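Local coordinates for uncharacterized protein Dfer_1899 (Dyadobacter fermentans, PDB 5HX0) that is of unknown function but has the six-bladed beta-propeller architecture of non-viral sialidases, and so may act on a glycan, at residues 42-47 against 397-402; 165-170 against 205-210; 193-198 against 225-230. One frame throughout, in Å; residues are numbered along the deposited sequence.

Overall arrangement
Following the chain from the N terminus, the first modelled strand, 42-51, takes its place in a four-stranded sheet beside the last one, 393-401. Contact 1 (42-47 with 397-402) thus closes nearly the whole modelled chain into a ring. Contacts 2 and 3 are nested inside that loop and cross each other, their segments alternating along the chain. Contact 2 ties strand 165-175 to 205-210, and contact 3 ties 193-198 to strand 220-229; both 193-198 and 205-210 belong to the long connection between two consecutive blades. Centres of contacts 2 and 3 lie about 10 Å apart and the two touch, whereas contact 1 is on the opposite side of the chain's centre.

Contact 1. Residues 42-47 against 397-402; sequences VRKVED and SILEIR
R43 and E400 are joined by a two-pronged salt bridge on the surface of an antiparallel strand pair, where the first and last strands of the beta-propeller share a blade: the velcro closure of the ring. The guanidinium comes side-on: a bend at chi3 (74°) sets NE of R43 toward OE1 of E400, at 3.1 Å, and NH2 meets OE2 at 2.9 Å. Both oxygens lie in the guanidinium plane, yet R43 meets them from above the carboxylate, planes 74° apart. R402 adds weak bonds from NH1 to both oxygens of E400, making a network in which one carboxylate serves two arginines and probably offsets their repulsion.

At the other end, on the opposite face from that salt bridge, S397 OG donates to OD1 of D47 at 2.7 Å, and K44 NZ bridges to OD2 of the same aspartate. Y383 and the carbonyl of L357 extend this cluster to neighbouring strands.

The backbone bonds run the length of the pair: R43 and E400 bond in both directions, V45 N donates to the O of I398, and I398 N to the O of E46. V45 and E46 both face I398, a classic beta bulge that shifts the register by one. In V45 a psi of -52° makes the kink, and its CB sits 4.0 Å from CG2 of I398. L399 reaches back with CD2 over CA and CB of K44. Where the chain ends meet, V42 and I401 lie side by side, with CD1 of I401 against both methyls of V42, 3.6 Å from CG1.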
loop_
_atom_site.group_PDB
_atom_site.type_symbol
_atom_site.label_atom_id
_atom_site.label_comp_id
_atom_site.label_asym_id
_atom_site.label_seq_id
_atom_site.Cartn_x
_atom_site.Cartn_y
_atom_site.Cartn_z
ATOM N N VAL A 42 -17.533 -29.203 -24.648
ATOM C CA VAL A 42 -16.475 -28.299 -24.202
ATOM C C VAL A 42 -15.713 -27.786 -25.412
ATOM O O VAL A 42 -15.324 -28.569 -26.283
ATOM C CB VAL A 42 -15.509 -28.980 -23.223
ATOM C CG1 VAL A 42 -14.449 -28.000 -22.782
ATOM C CG2 VAL A 42 -16.279 -29.511 -22.043
ATOM N N ARG A 43 -15.474 -26.475 -25.440
ATOM C CA ARG A 43 -14.759 -25.821 -26.524
ATOM C C ARG A 43 -14.122 -24.542 -25.982
ATOM O O ARG A 43 -14.775 -23.780 -25.265
ATOM C CB ARG A 43 -15.729 -25.517 -27.676
ATOM C CG ARG A 43 -15.200 -24.640 -28.780
ATOM C CD ARG A 43 -16.254 -24.468 -29.875
ATOM N NE ARG A 43 -17.335 -23.568 -29.476
ATOM C CZ ARG A 43 -17.350 -22.265 -29.747
ATOM N NH1 ARG A 43 -16.336 -21.720 -30.405
ATOM N NH2 ARG A 43 -18.364 -21.503 -29.353
ATOM N N LYS A 44 -12.862 -24.303 -26.322
ATOM C CA LYS A 44 -12.229 -23.045 -25.960
ATOM C C LYS A 44 -12.613 -21.984 -26.977
ATOM O O LYS A 44 -12.391 -22.157 -28.176
ATOM C CB LYS A 44 -10.711 -23.177 -25.886
ATOM C CG LYS A 44 -10.038 -21.828 -25.596
ATOM C CD LYS A 44 -8.660 -21.987 -24.969
ATOM C CE LYS A 44 -7.632 -22.241 -26.013
ATOM N NZ LYS A 44 -6.249 -22.057 -25.514
ATOM N N VAL A 45 -13.200 -20.895 -26.502
ATOM C CA VAL A 45 -13.563 -19.808 -27.399
ATOM C C VAL A 45 -12.329 -19.013 -27.794
ATOM O O VAL A 45 -12.054 -18.804 -28.981
ATOM C CB VAL A 45 -14.627 -18.919 -26.737
ATOM C CG1 VAL A 45 -14.992 -17.722 -27.638
ATOM C CG2 VAL A 45 -15.851 -19.746 -26.420
ATOM N N GLU A 46 -11.554 -18.574 -26.807
ATOM C CA GLU A 46 -10.351 -17.794 -27.063
ATOM C C GLU A 46 -9.583 -17.658 -25.756
ATOM O O GLU A 46 -10.109 -17.917 -24.673
ATOM C CB GLU A 46 -10.697 -16.417 -27.618
ATOM C CG GLU A 46 -11.604 -15.615 -26.704
ATOM C CD GLU A 46 -11.938 -14.245 -27.277
ATOM O OE1 GLU A 46 -11.116 -13.694 -28.045
ATOM O OE2 GLU A 46 -13.028 -13.725 -26.959
ATOM N N ASP A 47 -8.337 -17.246 -25.872
ATOM C CA ASP A 47 -7.554 -16.818 -24.725
ATOM C C ASP A 47 -7.548 -15.299 -24.662
ATOM O O ASP A 47 -7.640 -14.633 -25.696
ATOM C CB ASP A 47 -6.130 -17.336 -24.836
ATOM C CG ASP A 47 -6.081 -18.834 -24.796
ATOM O OD1 ASP A 47 -6.871 -19.424 -24.030
ATOM O OD2 ASP A 47 -5.285 -19.419 -25.542
ATOM N N SER A 397 -8.747 -18.089 -20.245
ATOM C CA SER A 397 -9.284 -18.842 -21.365
ATOM C C SER A 397 -10.796 -18.814 -21.222
ATOM O O SER A 397 -11.321 -19.147 -20.156
ATOM C CB SER A 397 -8.776 -20.284 -21.356
ATOM O OG SER A 397 -7.375 -20.349 -21.537
ATOM N N ILE A 398 -11.496 -18.428 -22.281
ATOM C CA ILE A 398 -12.954 -18.452 -22.277
ATOM C C ILE A 398 -13.424 -19.772 -22.887
ATOM O O ILE A 398 -13.070 -20.103 -24.025
ATOM C CB ILE A 398 -13.526 -17.249 -23.033
ATOM C CG1 ILE A 398 -13.097 -15.951 -22.318
ATOM C CG2 ILE A 398 -15.041 -17.331 -23.077
ATOM C CD1 ILE A 398 -13.558 -14.677 -23.012
ATOM N N LEU A 399 -14.222 -20.520 -22.127
ATOM C CA LEU A 399 -14.736 -21.823 -22.532
ATOM C C LEU A 399 -16.231 -21.748 -22.812
ATOM O O LEU A 399 -16.971 -21.051 -22.108
ATOM C CB LEU A 399 -14.506 -22.869 -21.439
ATOM C CG LEU A 399 -13.072 -23.056 -20.980
ATOM C CD1 LEU A 399 -12.988 -24.268 -20.057
ATOM C CD2 LEU A 399 -12.201 -23.205 -22.206
ATOM N N GLU A 400 -16.673 -22.482 -23.832
ATOM C CA GLU A 400 -18.092 -22.724 -24.063
ATOM C C GLU A 400 -18.408 -24.122 -23.533
ATOM O O GLU A 400 -17.807 -25.108 -23.977
ATOM C CB GLU A 400 -18.438 -22.607 -25.549
ATOM C CG GLU A 400 -19.935 -22.656 -25.838
ATOM C CD GLU A 400 -20.243 -22.896 -27.308
ATOM O OE1 GLU A 400 -19.895 -23.987 -27.827
ATOM O OE2 GLU A 400 -20.821 -21.985 -27.942
ATOM N N ILE A 401 -19.298 -24.201 -22.552
ATOM C CA ILE A 401 -19.691 -25.479 -21.952
ATOM C C ILE A 401 -21.195 -25.575 -22.111
ATOM O O ILE A 401 -21.943 -24.937 -21.360
ATOM C CB ILE A 401 -19.303 -25.596 -20.471
ATOM C CG1 ILE A 401 -17.851 -25.173 -20.233
ATOM C CG2 ILE A 401 -19.579 -27.039 -19.960
ATOM C CD1 ILE A 401 -16.855 -25.991 -20.989
ATOM N N ARG A 402 -21.654 -26.367 -23.066
ATOM C CA ARG A 402 -23.093 -26.545 -23.196
ATOM C C ARG A 402 -23.543 -27.876 -22.578
ATOM O O ARG A 402 -22.715 -28.729 -22.220
ATOM C CB ARG A 402 -23.517 -26.450 -24.662
ATOM C CG ARG A 402 -23.056 -27.584 -25.544
ATOM C CD ARG A 402 -23.535 -27.334 -26.961
ATOM N NE ARG A 402 -23.048 -26.050 -27.453
ATOM C CZ ARG A 402 -23.587 -25.368 -28.461
ATOM N NH1 ARG A 402 -23.056 -24.209 -28.830
ATOM N NH2 ARG A 402 -24.655 -25.830 -29.102
ATOM O OXT ARG A 402 -24.749 -28.112 -22.404
#

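Contact 2. Residues 165-170 against 205-210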
loop_
_atom_site.group_PDB
_atom_site.type_symbol
_atom_site.label_atom_id
_atom_site.label_comp_id
_atom_site.label_asym_id
_atom_site.label_seq_id
_atom_site.Cartn_x
_atom_site.Cartn_y
_atom_site.Cartn_z
ATOM N N ALA A 165 12.093 -13.103 4.420
ATOM C CA ALA A 165 10.892 -12.552 5.028
ATOM C C ALA A 165 10.344 -13.509 6.084
ATOM O O ALA A 165 10.553 -14.721 6.012
ATOM C CB ALA A 165 9.824 -12.284 3.960
ATOM N N VAL A 166 9.640 -12.954 7.069
ATOM C CA VAL A 166 9.074 -13.726 8.172
ATOM C C VAL A 166 7.560 -13.755 8.017
ATOM O O VAL A 166 6.915 -12.706 7.899
ATOM C CB VAL A 166 9.485 -13.151 9.537
ATOM C CG1 VAL A 166 8.897 -13.993 10.673
ATOM C CG2 VAL A 166 11.005 -13.087 9.635
ATOM N N PHE A 167 7.000 -14.957 8.047
ATOM C CA PHE A 167 5.596 -15.180 7.724
ATOM C C PHE A 167 4.670 -14.491 8.729
ATOM O O PHE A 167 4.914 -14.509 9.941
ATOM C CB PHE A 167 5.346 -16.693 7.699
ATOM C CG PHE A 167 4.052 -17.102 7.045
ATOM C CD1 PHE A 167 3.580 -16.432 5.947
ATOM C CD2 PHE A 167 3.346 -18.204 7.515
ATOM C CE1 PHE A 167 2.379 -16.826 5.337
ATOM C CE2 PHE A 167 2.161 -18.602 6.924
ATOM C CZ PHE A 167 1.677 -17.908 5.834
ATOM N N LEU A 168 3.594 -13.872 8.230
ATOM C CA LEU A 168 2.598 -13.278 9.129
ATOM C C LEU A 168 1.308 -14.077 9.232
ATOM O O LEU A 168 0.472 -13.760 10.095
ATOM C CB LEU A 168 2.234 -11.854 8.690
ATOM C CG LEU A 168 3.328 -10.791 8.736
ATOM C CD1 LEU A 168 2.856 -9.533 7.978
ATOM C CD2 LEU A 168 3.663 -10.473 10.198
ATOM N N GLY A 169 1.099 -15.057 8.366
ATOM C CA GLY A 169 -0.171 -15.751 8.397
ATOM C C GLY A 169 -1.306 -14.891 7.858
ATOM O O GLY A 169 -1.100 -13.860 7.213
ATOM N N GLY A 170 -2.532 -15.326 8.162
ATOM C CA GLY A 170 -3.687 -14.866 7.429
ATOM C C GLY A 170 -4.310 -13.565 7.925
ATOM O O GLY A 170 -4.119 -13.124 9.062
ATOM N N PRO A 205 -2.215 -16.669 12.725
ATOM C CA PRO A 205 -3.571 -16.869 12.185
ATOM C C PRO A 205 -3.566 -17.811 10.987
ATOM O O PRO A 205 -2.683 -17.748 10.130
ATOM C CB PRO A 205 -3.992 -15.453 11.766
ATOM C CG PRO A 205 -3.057 -14.512 12.524
ATOM C CD PRO A 205 -1.765 -15.271 12.593
ATOM N N ALA A 206 -4.595 -18.655 10.906
ATOM C CA ALA A 206 -4.714 -19.569 9.771
ATOM C C ALA A 206 -4.900 -18.803 8.448
ATOM O O ALA A 206 -5.247 -17.626 8.419
ATOM C CB ALA A 206 -5.883 -20.533 9.992
ATOM N N TYR A 207 -4.717 -19.516 7.335
ATOM C CA TYR A 207 -4.590 -18.892 6.012
ATOM C C TYR A 207 -4.677 -20.006 4.975
ATOM O O TYR A 207 -4.467 -21.180 5.292
ATOM C CB TYR A 207 -3.240 -18.154 5.858
ATOM C CG TYR A 207 -2.115 -19.167 5.860
ATOM C CD1 TYR A 207 -1.631 -19.667 7.058
ATOM C CD2 TYR A 207 -1.612 -19.712 4.657
ATOM C CE1 TYR A 207 -0.658 -20.648 7.085
ATOM C CE2 TYR A 207 -0.645 -20.696 4.674
ATOM C CZ TYR A 207 -0.171 -21.168 5.895
ATOM O OH TYR A 207 0.783 -22.165 5.950
ATOM N N ASN A 208 -4.941 -19.629 3.727
ATOM C CA ASN A 208 -4.639 -20.532 2.617
ATOM C C ASN A 208 -4.765 -19.772 1.304
ATOM O O ASN A 208 -5.249 -18.636 1.259
ATOM C CB ASN A 208 -5.552 -21.767 2.580
ATOM C CG ASN A 208 -4.810 -23.001 2.091
ATOM O OD1 ASN A 208 -3.690 -22.890 1.584
ATOM N ND2 ASN A 208 -5.431 -24.172 2.231
ATOM N N ARG A 209 -4.331 -20.424 0.228
ATOM C CA ARG A 209 -4.824 -20.099 -1.101
ATOM C C ARG A 209 -5.826 -21.176 -1.489
ATOM O O ARG A 209 -5.513 -22.370 -1.412
ATOM C CB ARG A 209 -3.703 -20.007 -2.150
ATOM C CG ARG A 209 -4.202 -19.533 -3.553
ATOM C CD ARG A 209 -4.848 -20.682 -4.386
ATOM N NE ARG A 209 -5.264 -20.237 -5.716
ATOM C CZ ARG A 209 -5.955 -20.977 -6.580
ATOM N NH1 ARG A 209 -6.243 -20.476 -7.785
ATOM N NH2 ARG A 209 -6.382 -22.204 -6.249
ATOM N N GLY A 210 -7.002 -20.756 -1.927
ATOM C CA GLY A 210 -8.043 -21.681 -2.349
ATOM C C GLY A 210 -9.408 -21.063 -2.146
ATOM O O GLY A 210 -9.563 -20.054 -1.462
#
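Y207 approaches strand 165-175 through its CB, which rests on the backbone of G170, 3.7 Å from CA. Its CG lies between the backbone N and the carbonyl carbon (chi1 67°), and the ring runs past the glycines to F167. CD1 and CD2 are each 3.9 Å from CZ of F167. Farther out, CE1 is 3.5 Å from CE2 of F167, the tyrosine CZ meets CE2 and CZ of F167, the tyrosine CE2 meets F167 CZ, and OH passes beside F167 CE2. This is a T-shaped stack: F167 presents its edge, with CZ over the centre of the tyrosine face, and the planes stand at 87°. One face of the phenylalanine ring carries G169 N over its centre.

Between the backbones, G170 N donates to the O of P205 at 3.1 Å, fairly straight at the hydrogen (165°) though from above the carbonyl plane. G170 CA makes a CH...O contact with the O of A206. The close approach leaves no room for a side chain on G170 or G169. The proline's CB and CD lie against the carbonyls of G170 and L168.

W144 and Y142 of strand 137-145 extend the aromatic cluster from F167 and Y207 respectively, a tetraethylene glycol, probably from the crystallisation liquor, lies beside Y207, and strand 220-229 packs against A206, Y207 and N208, so that 205-210 runs between two neighbouring blades.

Contact 3. Residues 193-198 against 225-230; sequences PEINYT and AATDRQ
E194 and T227 cross obliquely, and the glutamate carboxylate takes a backbone N-H of the strand: T227 N donates to OE1 at 3.0 Å, from above the carboxylate plane. The return bond, from I195 N to the O of T227 at 2.9 Å, gives T227 one link through each of its backbone polar groups. Beside these, the CB of A226 packs against the CB of E194, and P193 O takes a CH...O contact from D228 CA. I195 folds over the strand, its CD1 touching CB of Q230 (3.7 Å) and CG2 of T227.

In the propeller, this is the long inter-blade connection lying across strand 220-229, which lies between 213-214 and 234-242 in its sheet. A bend at chi2 (66°) sets the CD of E194 near T227 N. The carboxylate has further partners: N196 N donates to the anti lone pair of OE2, while OE1 also accepts from two waters. One of these waters bridges to the O of A225 and the other to OG1 of T227. Farther out, D228 turns away to S236 and K234 on the adjoining strand, D228 and R229 both face K234 in a classic bulge, and H190 bonds to the O of E194.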
loop_
_atom_site.group_PDB
_atom_site.type_symbol
_atom_site.label_atom_id
_atom_site.label_comp_id
_atom_site.label_asym_id
_atom_site.label_seq_id
_atom_site.Cartn_x
_atom_site.Cartn_y
_atom_site.Cartn_z
ATOM N N PRO A 193 -3.084 -27.176 15.435
ATOM C CA PRO A 193 -1.973 -27.844 14.729
ATOM C C PRO A 193 -0.846 -26.921 14.299
ATOM O O PRO A 193 0.274 -27.401 14.102
ATOM C CB PRO A 193 -2.664 -28.473 13.511
ATOM C CG PRO A 193 -4.076 -28.679 13.967
ATOM C CD PRO A 193 -4.383 -27.477 14.804
ATOM N N GLU A 194 -1.096 -25.624 14.142
ATOM C CA GLU A 194 -0.099 -24.685 13.628
ATOM C C GLU A 194 0.946 -24.356 14.692
ATOM O O GLU A 194 0.600 -23.891 15.779
ATOM C CB GLU A 194 -0.795 -23.399 13.169
ATOM C CG GLU A 194 0.139 -22.240 12.850
ATOM C CD GLU A 194 1.007 -22.537 11.625
ATOM O OE1 GLU A 194 0.429 -22.820 10.553
ATOM O OE2 GLU A 194 2.252 -22.515 11.738
ATOM N N ILE A 195 2.224 -24.534 14.358
ATOM C CA ILE A 195 3.275 -24.312 15.345
ATOM C C ILE A 195 3.880 -22.916 15.336
ATOM O O ILE A 195 4.537 -22.547 16.317
ATOM C CB ILE A 195 4.443 -25.300 15.171
ATOM C CG1 ILE A 195 5.199 -24.978 13.874
ATOM C CG2 ILE A 195 3.939 -26.763 15.267
ATOM C CD1 ILE A 195 6.380 -25.876 13.599
ATOM N N ASN A 196 3.707 -22.144 14.265
ATOM C CA ASN A 196 4.469 -20.909 14.106
ATOM C C ASN A 196 3.872 -19.743 14.894
ATOM O O ASN A 196 2.677 -19.712 15.216
ATOM C CB ASN A 196 4.552 -20.506 12.636
ATOM C CG ASN A 196 5.440 -21.411 11.847
ATOM O OD1 ASN A 196 5.006 -22.041 10.884
ATOM N ND2 ASN A 196 6.692 -21.505 12.257
ATOM N N TYR A 197 4.744 -18.778 15.205
ATOM C CA TYR A 197 4.376 -17.424 15.596
ATOM C C TYR A 197 4.605 -16.479 14.422
ATOM O O TYR A 197 5.486 -16.709 13.589
ATOM C CB TYR A 197 5.203 -16.953 16.806
ATOM C CG TYR A 197 4.892 -17.749 18.058
ATOM C CD1 TYR A 197 3.838 -17.381 18.886
ATOM C CD2 TYR A 197 5.626 -18.877 18.389
ATOM C CE1 TYR A 197 3.516 -18.111 20.020
ATOM C CE2 TYR A 197 5.317 -19.621 19.532
ATOM C CZ TYR A 197 4.260 -19.226 20.341
ATOM O OH TYR A 197 3.934 -19.939 21.475
ATOM N N THR A 198 3.812 -15.403 14.365
ATOM C CA THR A 198 4.013 -14.378 13.343
ATOM C C THR A 198 5.287 -13.575 13.609
ATOM O O THR A 198 5.888 -13.642 14.678
ATOM C CB THR A 198 2.852 -13.386 13.299
ATOM O OG1 THR A 198 2.936 -12.507 14.433
ATOM C CG2 THR A 198 1.496 -14.093 13.292
ATOM N N ALA A 225 -4.432 -24.199 5.770
ATOM C CA ALA A 225 -3.182 -24.926 5.898
ATOM C C ALA A 225 -2.573 -24.619 7.253
ATOM O O ALA A 225 -2.776 -23.536 7.805
ATOM C CB ALA A 225 -2.199 -24.527 4.789
ATOM N N ALA A 226 -1.815 -25.575 7.787
ATOM C CA ALA A 226 -1.097 -25.326 9.032
ATOM C C ALA A 226 0.222 -26.082 9.000
ATOM O O ALA A 226 0.275 -27.231 8.545
ATOM C CB ALA A 226 -1.927 -25.741 10.261
ATOM N N THR A 227 1.288 -25.419 9.453
ATOM C CA THR A 227 2.577 -26.080 9.634
ATOM C C THR A 227 2.509 -26.865 10.935
ATOM O O THR A 227 2.326 -26.269 12.000
ATOM C CB THR A 227 3.723 -25.066 9.698
ATOM O OG1 THR A 227 3.811 -24.337 8.478
ATOM C CG2 THR A 227 5.066 -25.779 9.945
ATOM N N ASP A 228 2.625 -28.190 10.850
ATOM C CA ASP A 228 2.525 -29.038 12.027
ATOM C C ASP A 228 3.818 -29.764 12.370
ATOM O O ASP A 228 3.853 -30.489 13.363
ATOM C CB ASP A 228 1.370 -30.046 11.895
ATOM C CG ASP A 228 1.446 -30.923 10.653
ATOM O OD1 ASP A 228 2.501 -31.019 9.987
ATOM O OD2 ASP A 228 0.396 -31.540 10.359
ATOM N N ARG A 229 4.881 -29.567 11.598
ATOM C CA ARG A 229 6.201 -30.081 11.929
ATOM C C ARG A 229 7.216 -29.109 11.353
ATOM O O ARG A 229 7.001 -28.558 10.271
ATOM C CB ARG A 229 6.431 -31.495 11.367
ATOM C CG ARG A 229 7.852 -32.026 11.569
ATOM C CD ARG A 229 7.922 -33.514 11.297
ATOM N NE ARG A 229 7.910 -33.827 9.867
ATOM C CZ ARG A 229 7.520 -35.002 9.371
ATOM N NH1 ARG A 229 7.092 -35.962 10.186
ATOM N NH2 ARG A 229 7.547 -35.220 8.064
ATOM N N GLN A 230 8.314 -28.905 12.072
ATOM C CA GLN A 230 9.249 -27.875 11.645
ATOM C C GLN A 230 10.392 -28.423 10.800
ATOM O O GLN A 230 10.775 -27.792 9.809
ATOM C CB GLN A 230 9.805 -27.155 12.865
ATOM C CG GLN A 230 10.682 -25.984 12.524
ATOM C CD GLN A 230 11.200 -25.289 13.763
ATOM O OE1 GLN A 230 10.827 -25.636 14.888
ATOM N NE2 GLN A 230 12.069 -24.309 13.567
HETATM O O HOH W 1 1.213 -29.514 15.442
HETATM O O HOH W 2 -2.221 -22.055 10.107
HETATM O O HOH W 3 2.076 -22.363 8.437
#